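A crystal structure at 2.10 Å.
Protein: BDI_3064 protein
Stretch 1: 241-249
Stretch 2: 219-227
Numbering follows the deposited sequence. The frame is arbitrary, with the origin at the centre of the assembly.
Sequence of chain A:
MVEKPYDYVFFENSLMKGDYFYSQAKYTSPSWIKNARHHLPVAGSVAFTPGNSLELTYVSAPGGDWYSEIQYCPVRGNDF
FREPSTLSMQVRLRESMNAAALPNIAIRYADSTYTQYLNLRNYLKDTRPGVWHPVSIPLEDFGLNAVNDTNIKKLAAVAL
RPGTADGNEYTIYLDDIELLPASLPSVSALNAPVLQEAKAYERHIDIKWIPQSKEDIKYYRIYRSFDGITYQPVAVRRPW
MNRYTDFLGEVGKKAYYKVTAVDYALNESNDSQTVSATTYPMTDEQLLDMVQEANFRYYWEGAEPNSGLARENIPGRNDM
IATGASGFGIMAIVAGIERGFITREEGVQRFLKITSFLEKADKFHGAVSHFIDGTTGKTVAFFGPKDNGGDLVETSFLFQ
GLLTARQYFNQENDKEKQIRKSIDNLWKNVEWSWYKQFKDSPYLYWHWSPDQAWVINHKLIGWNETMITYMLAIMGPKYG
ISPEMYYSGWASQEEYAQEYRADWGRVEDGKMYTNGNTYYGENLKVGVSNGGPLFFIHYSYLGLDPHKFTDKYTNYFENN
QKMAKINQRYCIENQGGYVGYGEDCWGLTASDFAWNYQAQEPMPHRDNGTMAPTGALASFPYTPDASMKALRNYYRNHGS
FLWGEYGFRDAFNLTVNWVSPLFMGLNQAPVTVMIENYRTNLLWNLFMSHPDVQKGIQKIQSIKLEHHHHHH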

# COMPACT_ATOMS: atom_id res chain seq x y z
N MET A 241 7.14 -11.05 -5.11
CA MET A 241 5.81 -11.26 -5.67
C MET A 241 5.82 -12.55 -6.50
O MET A 241 6.36 -12.57 -7.60
CB MET A 241 5.47 -10.02 -6.51
CG MET A 241 4.04 -9.88 -6.99
SD MET A 241 2.80 -9.87 -5.69
CE MET A 241 3.23 -8.35 -4.87
N ASN A 242 5.22 -13.62 -5.97
CA ASN A 242 5.04 -14.91 -6.68
C ASN A 242 3.74 -14.97 -7.49
O ASN A 242 3.04 -15.99 -7.55
CB ASN A 242 5.06 -16.07 -5.69
CG ASN A 242 6.38 -16.19 -4.97
OD1 ASN A 242 7.46 -15.94 -5.53
ND2 ASN A 242 6.29 -16.55 -3.70
N ARG A 243 3.45 -13.86 -8.14
CA ARG A 243 2.15 -13.63 -8.65
C ARG A 243 2.23 -12.59 -9.71
O ARG A 243 3.00 -11.65 -9.57
CB ARG A 243 1.30 -13.08 -7.53
CG ARG A 243 -0.04 -13.68 -7.56
CD ARG A 243 -0.96 -13.05 -6.54
NE ARG A 243 -1.64 -14.15 -5.91
CZ ARG A 243 -2.50 -14.96 -6.51
NH1 ARG A 243 -2.90 -14.78 -7.76
NH2 ARG A 243 -3.01 -15.95 -5.80
N TYR A 244 1.44 -12.72 -10.76
CA TYR A 244 1.39 -11.70 -11.77
C TYR A 244 -0.04 -11.50 -12.24
O TYR A 244 -0.76 -12.48 -12.49
CB TYR A 244 2.32 -12.04 -12.94
CG TYR A 244 2.10 -11.11 -14.09
CD1 TYR A 244 2.38 -9.76 -13.97
CD2 TYR A 244 1.57 -11.58 -15.29
CE1 TYR A 244 2.15 -8.88 -15.01
CE2 TYR A 244 1.36 -10.72 -16.35
CZ TYR A 244 1.64 -9.38 -16.20
OH TYR A 244 1.42 -8.55 -17.26
N THR A 245 -0.42 -10.23 -12.33
CA THR A 245 -1.72 -9.83 -12.76
C THR A 245 -1.61 -9.24 -14.15
O THR A 245 -1.05 -8.16 -14.35
CB THR A 245 -2.32 -8.84 -11.75
OG1 THR A 245 -2.65 -9.55 -10.56
CG2 THR A 245 -3.56 -8.18 -12.31
N ASP A 246 -2.15 -9.97 -15.12
CA ASP A 246 -2.09 -9.54 -16.48
C ASP A 246 -3.39 -8.90 -16.82
O ASP A 246 -4.39 -9.59 -17.05
CB ASP A 246 -1.85 -10.70 -17.43
CG ASP A 246 -1.42 -10.23 -18.80
OD1 ASP A 246 -0.64 -9.25 -18.89
OD2 ASP A 246 -1.88 -10.82 -19.80
N PHE A 247 -3.38 -7.58 -16.88
CA PHE A 247 -4.57 -6.86 -17.22
C PHE A 247 -4.70 -6.80 -18.74
O PHE A 247 -4.06 -5.99 -19.37
CB PHE A 247 -4.57 -5.46 -16.62
CG PHE A 247 -5.92 -4.83 -16.65
CD1 PHE A 247 -6.33 -4.10 -17.76
CD2 PHE A 247 -6.80 -5.03 -15.62
CE1 PHE A 247 -7.58 -3.53 -17.80
CE2 PHE A 247 -8.07 -4.49 -15.66
CZ PHE A 247 -8.46 -3.73 -16.75
N LEU A 248 -5.55 -7.65 -19.30
CA LEU A 248 -5.81 -7.67 -20.74
C LEU A 248 -6.73 -6.55 -21.17
O LEU A 248 -6.65 -6.09 -22.29
CB LEU A 248 -6.42 -9.00 -21.18
CG LEU A 248 -5.50 -10.19 -20.88
CD1 LEU A 248 -6.28 -11.49 -20.93
CD2 LEU A 248 -4.34 -10.20 -21.85
N GLY A 249 -7.63 -6.15 -20.28
CA GLY A 249 -8.62 -5.11 -20.59
C GLY A 249 -9.67 -5.53 -21.59
O GLY A 249 -10.35 -4.69 -22.10
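Stretch 2 (219-227) YYRIYRSFD

Stretch 2 lies alongside stretch 1 as an extended strand running the same way, held across a side-chain-filled gap by one buried apolar pair, one arginine–aspartate salt bridge and a leucine that packs on the far end. Residues 219-225 form a strand, followed by F226 and D227 in a non-strand conformation; in stretch 1 the strand covers 243-247. The end-to-end directions, taken from CA 241 to 248 and from CA 220 to 226, differ by 16°, so the two segments are close to parallel. No backbone hydrogen bond joins them: the nearest CA atoms are 7.9 Å apart, Y244 CA to I222 CA, and the contact is made through side chains. The register pairs N242 with Y220, Y244 with I222, D246 with R224 and L248 with F226. From N242 CA to Y220 CA the distance is 8.3 Å; it is least at Y244 and I222, then widens to 9.1 Å from D246 CA to R224 CA and 10.7 Å from L248 CA to F226 CA.

The alternation of an extended chain sets which residues take part. Y220, I222 and R224 direct their CA-to-CB bonds toward stretch 1, whereas Y219, R221, Y223 and S225 make no contact with it. Y244 and D246 likewise point toward stretch 2, while R243 and F247 point away. At the start, the Y220 ring approaches N242, with Y220 CE2 3.9 Å from N242 OD1. Next, I222, with chi1 in m, places CG2 3.7 Å from Y244 CD2, an apolar contact between two buried residues that contribute the largest covered areas of the interface.

R224 spans the wider gap that follows. Its chi1 and chi2 are both t, extending the chain before chi3 turns to p, and R224 NH1 donates a hydrogen bond to D246 OD2 at 2.9 Å with an N-H...O angle of 170°. This nearly linear bond is part of the salt bridge, and the carboxylate oxygen lies at the guanidinium edge, near its plane. The other carboxylate oxygen, D246 OD1, accepts a 2.7 Å hydrogen bond from Y244 OH, so one aspartate ties the tyrosine of its own stretch to the arginine of the other.

L248 closes the contact. Its CA-to-CB bond points sideways, but the end of the side chain comes nearer, placing L248 CD2 3.5 Å from R224 NH1 and 3.7 Å from F226 CE1. That methyl sits at the edge of the F226 ring, near its plane. Together the two stretches bury 313 Å², a modest area in keeping with so few contacting side chains.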

# COMPACT_ATOMS: atom_id res chain seq x y z
N TYR A 219 14.56 -11.67 -10.85
CA TYR A 219 13.14 -11.53 -11.06
C TYR A 219 12.63 -12.71 -11.81
O TYR A 219 13.40 -13.53 -12.31
CB TYR A 219 12.79 -10.22 -11.80
CG TYR A 219 13.65 -9.80 -13.00
CD1 TYR A 219 13.74 -10.58 -14.15
CD2 TYR A 219 14.26 -8.55 -13.01
CE1 TYR A 219 14.49 -10.15 -15.24
CE2 TYR A 219 15.00 -8.11 -14.10
CZ TYR A 219 15.11 -8.91 -15.21
OH TYR A 219 15.83 -8.47 -16.28
N TYR A 220 11.32 -12.82 -11.84
CA TYR A 220 10.64 -13.76 -12.71
C TYR A 220 10.28 -13.00 -13.97
O TYR A 220 9.86 -11.85 -13.88
CB TYR A 220 9.40 -14.30 -12.03
CG TYR A 220 9.74 -15.13 -10.82
CD1 TYR A 220 10.13 -16.46 -10.96
CD2 TYR A 220 9.68 -14.58 -9.54
CE1 TYR A 220 10.44 -17.23 -9.85
CE2 TYR A 220 9.99 -15.33 -8.42
CZ TYR A 220 10.37 -16.66 -8.57
OH TYR A 220 10.67 -17.39 -7.45
N ARG A 221 10.47 -13.61 -15.12
CA ARG A 221 10.01 -13.05 -16.36
C ARG A 221 8.76 -13.80 -16.72
O ARG A 221 8.78 -15.04 -16.72
CB ARG A 221 11.03 -13.25 -17.48
CG ARG A 221 11.71 -11.98 -17.93
CD ARG A 221 12.71 -12.24 -19.06
NE ARG A 221 13.83 -11.30 -18.97
CZ ARG A 221 15.09 -11.56 -19.31
NH1 ARG A 221 15.45 -12.76 -19.79
NH2 ARG A 221 16.02 -10.61 -19.16
N ILE A 222 7.71 -13.05 -17.07
CA ILE A 222 6.45 -13.66 -17.46
C ILE A 222 6.29 -13.53 -18.97
O ILE A 222 6.48 -12.44 -19.52
CB ILE A 222 5.23 -13.04 -16.73
CG1 ILE A 222 5.35 -13.23 -15.21
CG2 ILE A 222 3.92 -13.66 -17.23
CD1 ILE A 222 6.10 -12.12 -14.51
N TYR A 223 5.94 -14.65 -19.60
CA TYR A 223 5.70 -14.74 -21.05
C TYR A 223 4.25 -15.03 -21.32
O TYR A 223 3.63 -15.82 -20.63
CB TYR A 223 6.54 -15.84 -21.69
CG TYR A 223 8.01 -15.52 -21.68
CD1 TYR A 223 8.79 -15.83 -20.57
CD2 TYR A 223 8.62 -14.88 -22.77
CE1 TYR A 223 10.13 -15.53 -20.54
CE2 TYR A 223 9.97 -14.57 -22.75
CZ TYR A 223 10.72 -14.90 -21.63
OH TYR A 223 12.05 -14.60 -21.57
N ARG A 224 3.71 -14.38 -22.33
CA ARG A 224 2.33 -14.54 -22.70
C ARG A 224 2.19 -14.92 -24.16
O ARG A 224 2.92 -14.44 -25.02
CB ARG A 224 1.57 -13.25 -22.45
CG ARG A 224 0.07 -13.40 -22.66
CD ARG A 224 -0.61 -12.08 -22.39
NE ARG A 224 -0.19 -11.05 -23.31
CZ ARG A 224 -0.40 -9.74 -23.15
NH1 ARG A 224 -1.01 -9.27 -22.07
NH2 ARG A 224 0.01 -8.89 -24.07
N SER A 225 1.22 -15.77 -24.44
CA SER A 225 0.84 -16.09 -25.80
C SER A 225 -0.67 -15.95 -25.92
O SER A 225 -1.40 -16.32 -25.01
CB SER A 225 1.27 -17.50 -26.15
OG SER A 225 0.97 -17.76 -27.50
N PHE A 226 -1.11 -15.38 -27.03
CA PHE A 226 -2.52 -15.39 -27.39
C PHE A 226 -2.91 -16.57 -28.28
O PHE A 226 -4.10 -16.81 -28.47
CB PHE A 226 -2.92 -14.08 -28.05
CG PHE A 226 -2.83 -12.91 -27.13
CD1 PHE A 226 -3.46 -12.93 -25.88
CD2 PHE A 226 -2.14 -11.76 -27.51
CE1 PHE A 226 -3.40 -11.84 -25.03
CE2 PHE A 226 -2.08 -10.67 -26.66
CZ PHE A 226 -2.71 -10.71 -25.42
N ASP A 227 -1.92 -17.30 -28.81
CA ASP A 227 -2.19 -18.48 -29.64
C ASP A 227 -1.60 -19.79 -29.11
O ASP A 227 -1.87 -20.85 -29.65
CB ASP A 227 -1.77 -18.23 -31.10
CG ASP A 227 -0.30 -17.91 -31.26
OD1 ASP A 227 0.55 -18.34 -30.44
OD2 ASP A 227 0.03 -17.22 -32.25